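Local coordinates for 8-demethyl-8-aminoriboflavin-5'-phosphate synthase (Streptomyces davawensis, PDB 5MLD), which catalyses replacement of the C-8 methyl group of riboflavin-5'-phosphate by an amino group, a step in the biosynthesis of the antibiotic roseoflavin, at residues V226-V231 and G247-E252; E40-I45 and P73-K78. One frame throughout, in Å; residues are numbered along the deposited sequence.

How the contacts relate
From the N terminus, the chain first runs through strand 4-9 and helix 20-34 into strand 38-43, and contact 2 closes where helix 72-81 comes back to that strand after a largely irregular excursion. It joins a helix to the largely parallel sheet of the flavodoxin-like domain. The chain then completes the sheet and runs through helices 183-205 and 212-220 before strand 226-230 opens contact 1, which closes after 15 intervening residues, when the tail 247-252 returns to segment 226-231. The two loops follow in series, neither enclosing nor crossing the other. They lie on opposite sides of the chain's centre, their own centres about 47 Å apart: contact 2 within the domain, contact 1 on an extension reaching other subunits.

Contact 1 of 2, residues V226-V231 and G247-E252; sequences VFAIRV and GEVKVE
Arg230 and Val249 have the largest shares of this contact between strand 226-230 and the returning tail 247-252. Their side chains pass obliquely, Arg230 CG lying 3.5 Å from Val249 CG2, with Val249 CA over one face of the guanidinium. With CG anti to the carbonyl carbon (chi1 -61°) and the chain extended as far as NE, Arg230 reaches past Gly247 to the tail's backbone. Its NH2 and NE both give weak, bent hydrogen bonds to one acceptor, the carbonyl of Glu248: NH2 is 3.0 Å from Glu248 O, at an N-H...O angle of 129°, and NE is 3.2 Å from the same oxygen. Gly247 O sits at the guanidinium edge, near its plane. Toward the N-terminal end of the strand, contact is apolar and looser: Ala228 CB meets Val249 CB at 4.1 Å, and Val226 CG1 meets Val251 CG2 at 3.8 Å. A water ties the backbones together, accepting from Arg230 N at 3.0 Å and donating to Gly247 O at 2.8 Å. Gly247 has a positive phi (103°), a backbone shape glycine adopts readily, and its lack of a side chain lets Arg230 NE lie close.

Beyond the two segments, Val251 packs on Val249 of a second subunit, and Lys250 forms an intersubunit salt bridge with Glu252 of that second subunit. Strand 226-230 takes part in an intersubunit antiparallel beta pairing, through which the sheet runs on from one subunit to the next in the RosB homotetramer, with the tail packed beside it.

Contact 2 of 2, residues E40-I45 and P73-K78; sequences EVVRVI and PWLLEK
Val42 meets Trp74 and Leu75, and Val44 meets Leu75, in the apolar centre, where strand 38-43 and the 3-10 segment that follows it face helix 72-81. Val42 and Trp74 approach tip to tip: Val42 CG1 is 4.1 Å from Trp74 CH2, coming obliquely to the ring. Trp74 CG stands anti to the backbone N (chi1 167°), and the far end of its six-membered ring comes nearer the strand than the direction of its CB suggests. Leu75 likewise brings its two methyls in from the flank. Leu75 CD1 lies 4.3 Å from Val42 CG1, while Leu75 CD2 lies 4.2 Å from Val44 CG1, so that one leucine spans both valines.

The lysine one helical turn beyond Trp74 links this core to the polar edge. Lys78 CD lies over one face of the Trp74 ring, offset toward its rim and 3.9 Å above the plane. The lysine chain then bends at its last torsion (chi4 -66°), which sets NZ beside the carboxylate of Glu40. The extended glutamate side chain meets that of Lys78 at about a right angle, and both oxygens take part in the salt bridge: Lys78 NZ is 2.9 Å from Glu40 OE2, which uses its syn lone pair, and 3.1 Å from Glu40 OE1, a weak bond.

Strand 4-9 pairs with the strand, and Leu6 and Leu8 pack on Val42, Leu8 also on Val44; on the helix side, Leu75 packs on Ile103 of helix 98-107. This is helix-on-sheet packing of the flavodoxin-like fold. Its chemistry implies an apolar core of Val42, Val44 and Leu75 bordered by Trp74 and, at the polar edge, a salt bridge whose second bond is weak, with the lysine serving both parts: its CD lies over the indole and its ammonium group probably balances the glutamate charge.

Contact 1 of 2, residues V226-V231 and G247-E252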
loop_
_atom_site.group_PDB
_atom_site.type_symbol
_atom_site.label_atom_id
_atom_site.label_comp_id
_atom_site.label_asym_id
_atom_site.label_seq_id
_atom_site.Cartn_x
_atom_site.Cartn_y
_atom_site.Cartn_z
ATOM N N VAL A 226 -13.146 -11.502 -25.889
ATOM C CA VAL A 226 -14.263 -10.870 -25.199
ATOM C C VAL A 226 -14.265 -11.352 -23.756
ATOM O O VAL A 226 -14.185 -12.556 -23.494
ATOM C CB VAL A 226 -15.622 -11.186 -25.862
ATOM C CG1 VAL A 226 -16.765 -10.742 -24.959
ATOM C CG2 VAL A 226 -15.730 -10.515 -27.222
ATOM N N PHE A 227 -14.352 -10.416 -22.824
ATOM C CA PHE A 227 -14.604 -10.729 -21.426
ATOM C C PHE A 227 -16.064 -10.419 -21.141
ATOM O O PHE A 227 -16.532 -9.318 -21.440
ATOM C CB PHE A 227 -13.691 -9.914 -20.498
ATOM C CG PHE A 227 -13.972 -10.120 -19.030
ATOM C CD1 PHE A 227 -15.004 -9.449 -18.397
ATOM C CD2 PHE A 227 -13.193 -10.994 -18.277
ATOM C CE1 PHE A 227 -15.265 -9.648 -17.040
ATOM C CE2 PHE A 227 -13.442 -11.191 -16.911
ATOM C CZ PHE A 227 -14.479 -10.525 -16.299
ATOM N N ALA A 228 -16.783 -11.374 -20.557
ATOM C CA ALA A 228 -18.172 -11.121 -20.196
ATOM C C ALA A 228 -18.560 -11.992 -19.010
ATOM O O ALA A 228 -18.218 -13.176 -18.966
ATOM C CB ALA A 228 -19.111 -11.378 -21.382
ATOM N N ILE A 229 -19.265 -11.394 -18.050
ATOM C CA ILE A 229 -19.780 -12.114 -16.890
ATOM C C ILE A 229 -21.116 -11.502 -16.501
ATOM O O ILE A 229 -21.333 -10.299 -16.664
ATOM C CB ILE A 229 -18.811 -12.078 -15.677
ATOM C CG1 ILE A 229 -18.463 -10.635 -15.308
ATOM C CG2 ILE A 229 -17.564 -12.928 -15.925
ATOM C CD1 ILE A 229 -17.968 -10.486 -13.870
ATOM N N ARG A 230 -22.011 -12.338 -15.965
ATOM C CA ARG A 230 -23.267 -11.853 -15.409
ATOM C C ARG A 230 -23.057 -11.280 -14.010
ATOM O O ARG A 230 -22.171 -11.707 -13.265
ATOM C CB ARG A 230 -24.301 -12.977 -15.341
ATOM C CG ARG A 230 -24.658 -13.588 -16.683
ATOM C CD ARG A 230 -25.899 -14.466 -16.558
ATOM N NE ARG A 230 -26.128 -15.258 -17.760
ATOM C CZ ARG A 230 -26.847 -14.839 -18.794
ATOM N NH1 ARG A 230 -27.403 -13.632 -18.766
ATOM N NH2 ARG A 230 -27.009 -15.627 -19.849
ATOM N N VAL A 231 -23.897 -10.317 -13.650
ATOM C CA VAL A 231 -23.825 -9.631 -12.363
ATOM C C VAL A 231 -25.111 -9.897 -11.596
ATOM O O VAL A 231 -26.208 -9.794 -12.158
ATOM C CB VAL A 231 -23.610 -8.116 -12.540
ATOM C CG1 VAL A 231 -23.576 -7.415 -11.206
ATOM C CG2 VAL A 231 -22.345 -7.857 -13.321
ATOM N N GLY A 247 -24.983 -18.200 -14.399
ATOM C CA GLY A 247 -25.086 -18.548 -15.804
ATOM C C GLY A 247 -24.027 -17.855 -16.638
ATOM O O GLY A 247 -23.709 -16.688 -16.395
ATOM N N GLU A 248 -23.455 -18.550 -17.617
ATOM C CA GLU A 248 -22.482 -17.883 -18.464
ATOM C C GLU A 248 -23.190 -17.018 -19.509
ATOM O O GLU A 248 -24.406 -17.102 -19.712
ATOM C CB GLU A 248 -21.551 -18.898 -19.127
ATOM C CG GLU A 248 -22.241 -20.053 -19.822
ATOM C CD GLU A 248 -21.247 -21.008 -20.460
ATOM O OE1 GLU A 248 -20.045 -20.660 -20.519
ATOM O OE2 GLU A 248 -21.662 -22.103 -20.902
ATOM N N VAL A 249 -22.407 -16.156 -20.157
ATOM C CA VAL A 249 -22.900 -15.217 -21.157
ATOM C C VAL A 249 -22.491 -15.716 -22.534
ATOM O O VAL A 249 -21.404 -16.280 -22.700
ATOM C CB VAL A 249 -22.350 -13.797 -20.918
ATOM C CG1 VAL A 249 -23.004 -12.793 -21.866
ATOM C CG2 VAL A 249 -22.533 -13.385 -19.470
ATOM N N LYS A 250 -23.363 -15.513 -23.520
ATOM C CA LYS A 250 -23.039 -15.766 -24.916
ATOM C C LYS A 250 -23.208 -14.470 -25.703
ATOM O O LYS A 250 -24.157 -13.710 -25.472
ATOM C CB LYS A 250 -23.906 -16.892 -25.507
ATOM C CG LYS A 250 -25.406 -16.626 -25.558
ATOM C CD LYS A 250 -26.122 -17.706 -26.364
ATOM C CE LYS A 250 -25.757 -17.603 -27.839
ATOM N NZ LYS A 250 -25.626 -16.190 -28.284
ATOM N N VAL A 251 -22.281 -14.223 -26.626
ATOM C CA VAL A 251 -22.136 -12.929 -27.286
ATOM C C VAL A 251 -22.840 -12.957 -28.636
ATOM O O VAL A 251 -22.745 -13.944 -29.376
ATOM C CB VAL A 251 -20.643 -12.570 -27.428
ATOM C CG1 VAL A 251 -20.430 -11.470 -28.458
ATOM C CG2 VAL A 251 -20.085 -12.159 -26.073
ATOM N N GLU A 252 -23.543 -11.859 -28.951
ATOM C CA GLU A 252 -24.417 -11.648 -30.109
ATOM C C GLU A 252 -24.246 -12.602 -31.289
ATOM O O GLU A 252 -24.706 -13.749 -31.243
ATOM C CB GLU A 252 -24.240 -10.215 -30.620
ATOM C CG GLU A 252 -25.544 -9.454 -30.809
ATOM C CD GLU A 252 -26.455 -10.077 -31.844
ATOM O OE1 GLU A 252 -25.944 -10.671 -32.815
ATOM O OE2 GLU A 252 -27.688 -9.973 -31.683
HETATM O O HOH W 1 -21.306 -15.233 -16.090
#

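Contact 2 of 2, residues E40-I45 and P73-K78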
loop_
_atom_site.group_PDB
_atom_site.type_symbol
_atom_site.label_atom_id
_atom_site.label_comp_id
_atom_site.label_asym_id
_atom_site.label_seq_id
_atom_site.Cartn_x
_atom_site.Cartn_y
_atom_site.Cartn_z
ATOM N N GLU A 40 25.127 10.317 -12.824
ATOM C CA GLU A 40 24.592 11.645 -13.084
ATOM C C GLU A 40 23.425 11.856 -12.140
ATOM O O GLU A 40 22.576 10.970 -12.018
ATOM C CB GLU A 40 24.122 11.773 -14.528
ATOM C CG GLU A 40 23.531 13.125 -14.851
ATOM C CD GLU A 40 23.325 13.300 -16.338
ATOM O OE1 GLU A 40 23.308 12.273 -17.065
ATOM O OE2 GLU A 40 23.189 14.464 -16.776
ATOM N N VAL A 41 23.376 13.009 -11.478
ATOM C CA VAL A 41 22.268 13.351 -10.588
ATOM C C VAL A 41 21.458 14.441 -11.269
ATOM O O VAL A 41 22.017 15.453 -11.709
ATOM C CB VAL A 41 22.757 13.827 -9.205
ATOM C CG1 VAL A 41 21.550 14.153 -8.297
ATOM C CG2 VAL A 41 23.660 12.812 -8.544
ATOM N N VAL A 42 20.148 14.245 -11.355
ATOM C CA VAL A 42 19.232 15.246 -11.893
ATOM C C VAL A 42 18.207 15.546 -10.816
ATOM O O VAL A 42 17.627 14.618 -10.242
ATOM C CB VAL A 42 18.548 14.750 -13.178
ATOM C CG1 VAL A 42 17.405 15.660 -13.563
ATOM C CG2 VAL A 42 19.575 14.672 -14.311
ATOM N N ARG A 43 18.011 16.830 -10.503
ATOM C CA ARG A 43 16.942 17.210 -9.574
ATOM C C ARG A 43 15.766 17.629 -10.437
ATOM O O ARG A 43 15.784 18.702 -11.041
ATOM C CB ARG A 43 17.345 18.328 -8.615
ATOM C CG ARG A 43 16.211 18.583 -7.639
ATOM C CD ARG A 43 16.541 19.718 -6.643
ATOM N NE ARG A 43 17.722 19.428 -5.825
ATOM C CZ ARG A 43 18.052 20.115 -4.736
ATOM N NH1 ARG A 43 17.274 21.103 -4.330
ATOM N NH2 ARG A 43 19.142 19.810 -4.035
ATOM N N VAL A 44 14.762 16.751 -10.527
ATOM C CA VAL A 44 13.787 16.859 -11.600
ATOM C C VAL A 44 12.940 18.120 -11.462
ATOM O O VAL A 44 12.516 18.690 -12.472
ATOM C CB VAL A 44 12.915 15.585 -11.661
ATOM C CG1 VAL A 44 13.791 14.349 -11.851
ATOM C CG2 VAL A 44 12.104 15.432 -10.401
ATOM N N ILE A 45 12.713 18.597 -10.232
ATOM C CA ILE A 45 11.890 19.788 -10.031
ATOM C C ILE A 45 12.558 21.037 -10.601
ATOM O O ILE A 45 11.881 22.049 -10.835
ATOM C CB ILE A 45 11.549 19.972 -8.533
ATOM C CG1 ILE A 45 10.348 20.901 -8.346
ATOM C CG2 ILE A 45 12.735 20.510 -7.729
ATOM C CD1 ILE A 45 9.043 20.285 -8.725
ATOM N N PRO A 73 11.635 15.462 -23.281
ATOM C CA PRO A 73 12.473 14.663 -24.201
ATOM C C PRO A 73 13.914 14.538 -23.736
ATOM O O PRO A 73 14.495 13.445 -23.793
ATOM C CB PRO A 73 12.359 15.427 -25.529
ATOM C CG PRO A 73 11.000 16.054 -25.461
ATOM C CD PRO A 73 10.837 16.470 -24.009
ATOM N N TRP A 74 14.498 15.642 -23.263
ATOM C CA TRP A 74 15.846 15.611 -22.701
ATOM C C TRP A 74 15.953 14.604 -21.553
ATOM O O TRP A 74 16.871 13.776 -21.522
ATOM C CB TRP A 74 16.229 17.017 -22.233
ATOM C CG TRP A 74 17.443 17.096 -21.369
ATOM C CD1 TRP A 74 18.741 17.151 -21.787
ATOM C CD2 TRP A 74 17.481 17.169 -19.928
ATOM N NE1 TRP A 74 19.583 17.240 -20.700
ATOM C CE2 TRP A 74 18.835 17.249 -19.550
ATOM C CE3 TRP A 74 16.503 17.168 -18.931
ATOM C CZ2 TRP A 74 19.238 17.330 -18.213
ATOM C CZ3 TRP A 74 16.907 17.247 -17.602
ATOM C CH2 TRP A 74 18.259 17.326 -17.258
ATOM N N LEU A 75 15.014 14.655 -20.601
ATOM C CA LEU A 75 15.086 13.738 -19.461
ATOM C C LEU A 75 14.793 12.300 -19.876
ATOM O O LEU A 75 15.450 11.371 -19.390
ATOM C CB LEU A 75 14.122 14.179 -18.353
ATOM C CG LEU A 75 14.102 13.345 -17.063
ATOM C CD1 LEU A 75 15.491 13.123 -16.494
ATOM C CD2 LEU A 75 13.181 13.984 -16.003
ATOM N N LEU A 76 13.797 12.096 -20.746
ATOM C CA LEU A 76 13.483 10.748 -21.222
ATOM C C LEU A 76 14.689 10.114 -21.897
ATOM O O LEU A 76 14.950 8.913 -21.737
ATOM C CB LEU A 76 12.295 10.791 -22.192
ATOM C CG LEU A 76 11.839 9.449 -22.783
ATOM C CD1 LEU A 76 11.584 8.433 -21.686
ATOM C CD2 LEU A 76 10.575 9.624 -23.636
ATOM N N GLU A 77 15.448 10.908 -22.649
ATOM C CA GLU A 77 16.611 10.350 -23.329
ATOM C C GLU A 77 17.677 9.914 -22.332
ATOM O O GLU A 77 18.327 8.885 -22.537
ATOM C CB GLU A 77 17.175 11.352 -24.333
ATOM C CG GLU A 77 18.261 10.789 -25.240
ATOM C CD GLU A 77 17.882 9.466 -25.912
ATOM O OE1 GLU A 77 18.764 8.586 -26.010
ATOM O OE2 GLU A 77 16.717 9.295 -26.344
ATOM N N LYS A 78 17.879 10.675 -21.247
ATOM C CA LYS A 78 18.809 10.230 -20.208
ATOM C C LYS A 78 18.348 8.920 -19.572
ATOM O O LYS A 78 19.168 8.049 -19.255
ATOM C CB LYS A 78 18.980 11.315 -19.140
ATOM C CG LYS A 78 19.760 12.531 -19.631
ATOM C CD LYS A 78 20.185 13.449 -18.494
ATOM C CE LYS A 78 21.107 14.536 -19.010
ATOM N NZ LYS A 78 22.392 13.965 -19.491
#